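Local coordinates for Lmo2119 protein (Listeria monocytogenes serovar 1/2a, PDB 5HQH) that is of unknown function, its crystallised part being a YbbR-like domain cut from a longer protein that carries a signal sequence, at residues A[9-13]-A[47-51]; A[36-42]-A[83-89]. All coordinates share one frame; numbering follows the deposited sequence.

Contact 1 sets strand 9-13 beside helix 47-51, and contact 2 pairs strand 36-42 with 83-89; their centres lie about 9 Å apart. Strand 36-42 is the middle member of three neighbours in one mixed sheet, with 9-13 along one edge and 83-89 along the other. The first seam is probably hydrogen-bonded where Ile13 N comes 2.7 Å from Val38 O and Asp9 N comes 2.8 Å from Gly42 O. Helix 44-53 follows strand 35-42 in the chain, and Val47 CG2 packs 3.4 Å from Gly42 N. Leu83 of contact 2 also touches Val47 and Ala50, so the helix of contact 1 also packs on contact 2.

Contact 1: A[9-13]-A[47-51]; sequences DSEVI and VQSAK
Glu11 reaches from the strand to the helix and meets three of its residues in turn. Its CB lies 4.0 Å from Val47 CG1, and CG settles closer to the same methyl, at 3.5 Å. Here CG stands beside the backbone N (chi1 -70°) and the chain bends at chi2, which carries the carboxylate away from the valine, between Gln48 and Lys51. Glu11 CD lies 3.6 Å from Lys51 CD, part of a fully extended lysine that crosses the glutamate at about a right angle. At the tip, Glu11 OE1 forms a salt bridge with Lys51 NZ at 2.9 Å, the ammonium coming from well above the carboxylate plane. Glu11 OE2 takes an N-H from Gln48 NE2 at 3.0 Å, on its anti side and tilted out of the carboxylate plane.

The arrangement is a strand-helix packing within the YbbR-like domain: helix 44-53 runs beside strand 9-21, the short segments' axes 8.8 Å apart and 19° from parallel, and Asp9, Glu11 and Ile13 all direct their CB atoms at it.

The second N-H of Gln48 goes to Asp9. Gln48 NE2 meets the syn lone pair of Asp9 OD2 at 2.8 Å in a nearly straight bond (174°), with carboxylate and amide planes nearly coplanar. Both acceptors sit in the amide plane, so the two carboxylates fix the rotation of the amide, and its positive edge probably eases their mutual repulsion. A water accepts from Lys51 NZ and donates to Gln48 OE1, with a weak third bond to Glu11 OE2. Farther along the strand, Ile13 CD1 rests 3.9 Å from Lys51 CA, while Ile13 also packs on Leu40, Gln54 and Phe56.

Contact 2: A[36-42]-A[83-89]; sequences VTVTLSG and LKVKVNP
Leu40 and Val85 lie side by side on the apolar face, Leu40 CD2 coming 3.5 Å from Val85 CG2. The other valine methyl, Val85 CG1, reaches diagonally across to Val38 CG1 at 3.7 Å. Farther on, Val36 CG2 meets Val87 CG1 at 3.6 Å. Val36 CG1 lies beside its backbone N (chi1 -62°), which puts CG2 between N and the carbonyl carbon, against Val87, while CG1 packs on the CD of Pro89, which follows a cis peptide bond. Phe56 extends this cluster over Val38 and Leu40; from strand 68-77, Val76 touches Val85 and Val87, and Leu74 touches Val87 and Val36.

The pairing is regular antiparallel sheet, with segment axes 4.8 Å apart. Thr37-Asn88, Thr39-Lys86 and Ser41-Lys84 are hydrogen-bonded pairs, each closed by two N-H...O bonds; Val38-Val87 and Leu40-Val85 are the non-hydrogen-bonded pairs between them. Their CA-H groups add contacts such as Val85 CA to Thr39 O, 3.3 Å with 151° at the hydrogen.

On the reverse face, the aliphatic chain of Lys86 runs alongside Thr39, its CG 3.9 Å from Thr39 CB. Ser41 OG touches Lys84 CB at 3.4 Å, and a water donates to Lys84 O and bonds weakly to Ser41 OG.

Contact 1: A[9-13]-A[47-51]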
loop_
_atom_site.group_PDB
_atom_site.type_symbol
_atom_site.label_atom_id
_atom_site.label_comp_id
_atom_site.label_asym_id
_atom_site.label_seq_id
_atom_site.Cartn_x
_atom_site.Cartn_y
_atom_site.Cartn_z
ATOM N N ASP A 9 -12.122 -14.365 13.064
ATOM C CA ASP A 9 -11.409 -13.385 13.860
ATOM C C ASP A 9 -11.192 -12.142 13.003
ATOM O O ASP A 9 -11.295 -12.207 11.777
ATOM C CB ASP A 9 -10.062 -14.015 14.259
ATOM C CG ASP A 9 -9.332 -13.254 15.346
ATOM O OD1 ASP A 9 -9.954 -12.454 16.089
ATOM O OD2 ASP A 9 -8.100 -13.486 15.457
ATOM N N SER A 10 -10.944 -11.004 13.655
ATOM C CA SER A 10 -10.705 -9.721 12.962
ATOM C C SER A 10 -9.781 -8.818 13.770
ATOM O O SER A 10 -9.914 -8.709 14.997
ATOM C CB SER A 10 -12.025 -8.984 12.670
ATOM O OG SER A 10 -11.806 -7.674 12.127
ATOM N N GLU A 11 -8.859 -8.151 13.070
ATOM C CA GLU A 11 -7.901 -7.243 13.690
ATOM C C GLU A 11 -7.758 -5.999 12.828
ATOM O O GLU A 11 -7.686 -6.090 11.610
ATOM C CB GLU A 11 -6.532 -7.909 13.819
ATOM C CG GLU A 11 -6.436 -9.026 14.842
ATOM C CD GLU A 11 -6.477 -8.542 16.276
ATOM O OE1 GLU A 11 -6.255 -7.346 16.511
ATOM O OE2 GLU A 11 -6.673 -9.374 17.179
ATOM N N VAL A 12 -7.747 -4.837 13.473
ATOM C CA VAL A 12 -7.481 -3.562 12.818
ATOM C C VAL A 12 -6.057 -3.207 13.238
ATOM O O VAL A 12 -5.766 -3.083 14.414
ATOM C CB VAL A 12 -8.488 -2.470 13.239
ATOM C CG1 VAL A 12 -8.137 -1.158 12.567
ATOM C CG2 VAL A 12 -9.910 -2.895 12.894
ATOM N N ILE A 13 -5.181 -3.095 12.259
ATOM C CA ILE A 13 -3.761 -2.876 12.510
ATOM C C ILE A 13 -3.410 -1.465 12.044
ATOM O O ILE A 13 -3.572 -1.141 10.862
ATOM C CB ILE A 13 -2.925 -3.945 11.764
ATOM C CG1 ILE A 13 -3.367 -5.354 12.217
ATOM C CG2 ILE A 13 -1.434 -3.742 11.997
ATOM C CD1 ILE A 13 -2.687 -6.457 11.490
ATOM N N VAL A 47 -5.230 -14.936 11.003
ATOM C CA VAL A 47 -5.310 -13.510 11.393
ATOM C C VAL A 47 -4.236 -13.183 12.432
ATOM O O VAL A 47 -3.513 -12.186 12.334
ATOM C CB VAL A 47 -6.709 -13.130 11.926
ATOM C CG1 VAL A 47 -6.712 -11.741 12.572
ATOM C CG2 VAL A 47 -7.747 -13.178 10.822
ATOM N N GLN A 48 -4.131 -14.029 13.444
ATOM C CA GLN A 48 -3.182 -13.770 14.496
ATOM C C GLN A 48 -1.717 -13.842 14.033
ATOM O O GLN A 48 -0.897 -13.043 14.493
ATOM C CB GLN A 48 -3.451 -14.662 15.706
ATOM C CG GLN A 48 -4.768 -14.314 16.391
ATOM C CD GLN A 48 -4.820 -12.885 16.904
ATOM O OE1 GLN A 48 -3.861 -12.379 17.494
ATOM N NE2 GLN A 48 -5.924 -12.220 16.641
ATOM N N SER A 49 -1.385 -14.765 13.132
ATOM C CA SER A 49 -0.030 -14.837 12.611
ATOM C C SER A 49 0.278 -13.594 11.800
ATOM O O SER A 49 1.366 -13.049 11.893
ATOM C CB SER A 49 0.172 -16.101 11.767
ATOM O OG SER A 49 1.433 -16.089 11.105
ATOM N N ALA A 50 -0.703 -13.116 11.030
ATOM C CA ALA A 50 -0.488 -11.926 10.197
ATOM C C ALA A 50 -0.285 -10.708 11.089
ATOM O O ALA A 50 0.544 -9.844 10.794
ATOM C CB ALA A 50 -1.669 -11.720 9.270
ATOM N N LYS A 51 -1.041 -10.620 12.168
ATOM C CA LYS A 51 -0.838 -9.523 13.124
ATOM C C LYS A 51 0.522 -9.602 13.802
ATOM O O LYS A 51 1.229 -8.593 13.906
ATOM C CB LYS A 51 -1.952 -9.528 14.167
ATOM C CG LYS A 51 -1.736 -8.537 15.295
ATOM C CD LYS A 51 -2.920 -8.555 16.224
ATOM C CE LYS A 51 -2.729 -7.637 17.417
ATOM N NZ LYS A 51 -3.961 -7.654 18.257
HETATM O O HOH W 1 -4.414 -10.318 19.416
#

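Contact 2: A[36-42]-A[83-89]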
loop_
_atom_site.group_PDB
_atom_site.type_symbol
_atom_site.label_atom_id
_atom_site.label_comp_id
_atom_site.label_asym_id
_atom_site.label_seq_id
_atom_site.Cartn_x
_atom_site.Cartn_y
_atom_site.Cartn_z
ATOM N N VAL A 36 -0.770 3.431 6.867
ATOM C CA VAL A 36 -2.202 3.280 6.744
ATOM C C VAL A 36 -2.718 2.304 7.786
ATOM O O VAL A 36 -1.944 1.648 8.521
ATOM C CB VAL A 36 -2.601 2.819 5.320
ATOM C CG1 VAL A 36 -2.181 3.850 4.315
ATOM C CG2 VAL A 36 -1.974 1.467 4.987
ATOM N N THR A 37 -4.029 2.170 7.837
ATOM C CA THR A 37 -4.664 1.202 8.723
ATOM C C THR A 37 -5.181 0.023 7.912
ATOM O O THR A 37 -5.895 0.205 6.930
ATOM C CB THR A 37 -5.847 1.845 9.479
ATOM O OG1 THR A 37 -5.371 2.979 10.206
ATOM C CG2 THR A 37 -6.518 0.888 10.422
ATOM N N VAL A 38 -4.859 -1.200 8.339
ATOM C CA VAL A 38 -5.283 -2.395 7.615
ATOM C C VAL A 38 -6.196 -3.229 8.464
ATOM O O VAL A 38 -5.905 -3.448 9.643
ATOM C CB VAL A 38 -4.058 -3.266 7.207
ATOM C CG1 VAL A 38 -4.488 -4.544 6.508
ATOM C CG2 VAL A 38 -3.153 -2.478 6.278
ATOM N N THR A 39 -7.329 -3.651 7.904
ATOM C CA THR A 39 -8.247 -4.529 8.606
ATOM C C THR A 39 -8.189 -5.915 7.966
ATOM O O THR A 39 -8.291 -6.047 6.748
ATOM C CB THR A 39 -9.698 -4.012 8.534
ATOM O OG1 THR A 39 -9.750 -2.704 9.079
ATOM C CG2 THR A 39 -10.636 -4.920 9.307
ATOM N N LEU A 40 -7.990 -6.925 8.807
ATOM C CA LEU A 40 -7.878 -8.336 8.400
ATOM C C LEU A 40 -8.977 -9.133 9.049
ATOM O O LEU A 40 -9.204 -8.945 10.235
ATOM C CB LEU A 40 -6.571 -8.933 8.919
ATOM C CG LEU A 40 -5.276 -8.269 8.487
ATOM C CD1 LEU A 40 -4.097 -8.984 9.130
ATOM C CD2 LEU A 40 -5.165 -8.275 6.984
ATOM N N SER A 41 -9.611 -10.037 8.302
ATOM C CA SER A 41 -10.595 -10.947 8.900
ATOM C C SER A 41 -10.452 -12.330 8.280
ATOM O O SER A 41 -10.105 -12.469 7.103
ATOM C CB SER A 41 -12.002 -10.409 8.757
ATOM O OG SER A 41 -12.410 -10.428 7.431
ATOM N N GLY A 42 -10.702 -13.359 9.077
ATOM C CA GLY A 42 -10.577 -14.736 8.587
ATOM C C GLY A 42 -10.334 -15.680 9.731
ATOM O O GLY A 42 -10.587 -15.313 10.872
ATOM N N LEU A 83 -7.591 -14.762 4.094
ATOM C CA LEU A 83 -7.975 -13.481 4.726
ATOM C C LEU A 83 -8.714 -12.510 3.821
ATOM O O LEU A 83 -8.488 -12.470 2.603
ATOM C CB LEU A 83 -6.735 -12.751 5.244
ATOM C CG LEU A 83 -5.948 -13.494 6.308
ATOM C CD1 LEU A 83 -4.773 -12.660 6.784
ATOM C CD2 LEU A 83 -6.822 -13.885 7.505
ATOM N N LYS A 84 -9.644 -11.767 4.415
ATOM C CA LYS A 84 -10.300 -10.630 3.735
ATOM C C LYS A 84 -9.509 -9.431 4.253
ATOM O O LYS A 84 -9.252 -9.333 5.452
ATOM C CB LYS A 84 -11.769 -10.482 4.107
ATOM C CG LYS A 84 -12.709 -11.551 3.555
ATOM C CD LYS A 84 -14.168 -11.271 3.940
ATOM C CE LYS A 84 -15.076 -12.468 3.676
ATOM N NZ LYS A 84 -16.508 -12.161 3.959
ATOM N N VAL A 85 -9.108 -8.541 3.358
ATOM C CA VAL A 85 -8.278 -7.409 3.738
ATOM C C VAL A 85 -8.792 -6.111 3.149
ATOM O O VAL A 85 -9.209 -6.078 1.984
ATOM C CB VAL A 85 -6.807 -7.610 3.249
ATOM C CG1 VAL A 85 -5.916 -6.506 3.753
ATOM C CG2 VAL A 85 -6.269 -8.972 3.686
ATOM N N LYS A 86 -8.771 -5.046 3.948
ATOM C CA LYS A 86 -9.091 -3.706 3.399
ATOM C C LYS A 86 -8.133 -2.711 4.018
ATOM O O LYS A 86 -7.609 -2.909 5.119
ATOM C CB LYS A 86 -10.536 -3.239 3.542
ATOM C CG LYS A 86 -11.023 -3.244 4.961
ATOM C CD LYS A 86 -12.414 -2.636 5.061
ATOM C CE LYS A 86 -12.962 -2.882 6.449
ATOM N NZ LYS A 86 -14.189 -2.076 6.728
ATOM N N VAL A 87 -7.901 -1.639 3.290
ATOM C CA VAL A 87 -6.917 -0.657 3.658
ATOM C C VAL A 87 -7.619 0.691 3.762
ATOM O O VAL A 87 -8.481 1.024 2.909
ATOM C CB VAL A 87 -5.834 -0.585 2.569
ATOM C CG1 VAL A 87 -4.755 0.404 2.929
ATOM C CG2 VAL A 87 -5.226 -1.960 2.297
ATOM N N ASN A 88 -7.257 1.468 4.776
ATOM C CA ASN A 88 -7.830 2.804 4.991
ATOM C C ASN A 88 -6.694 3.815 5.125
ATOM O O ASN A 88 -5.914 3.712 6.096
ATOM C CB ASN A 88 -8.655 2.805 6.275
ATOM C CG ASN A 88 -9.203 4.172 6.627
ATOM O OD1 ASN A 88 -9.286 5.032 5.774
ATOM N ND2 ASN A 88 -9.502 4.378 7.889
ATOM N N PRO A 89 -6.539 4.769 4.205
ATOM C CA PRO A 89 -7.393 4.997 3.045
ATOM C C PRO A 89 -7.224 3.961 1.931
ATOM O O PRO A 89 -6.129 3.401 1.769
ATOM C CB PRO A 89 -6.867 6.344 2.516
ATOM C CG PRO A 89 -5.440 6.341 2.890
ATOM C CD PRO A 89 -5.438 5.746 4.268
HETATM O O HOH W 2 -11.225 -7.408 6.593
#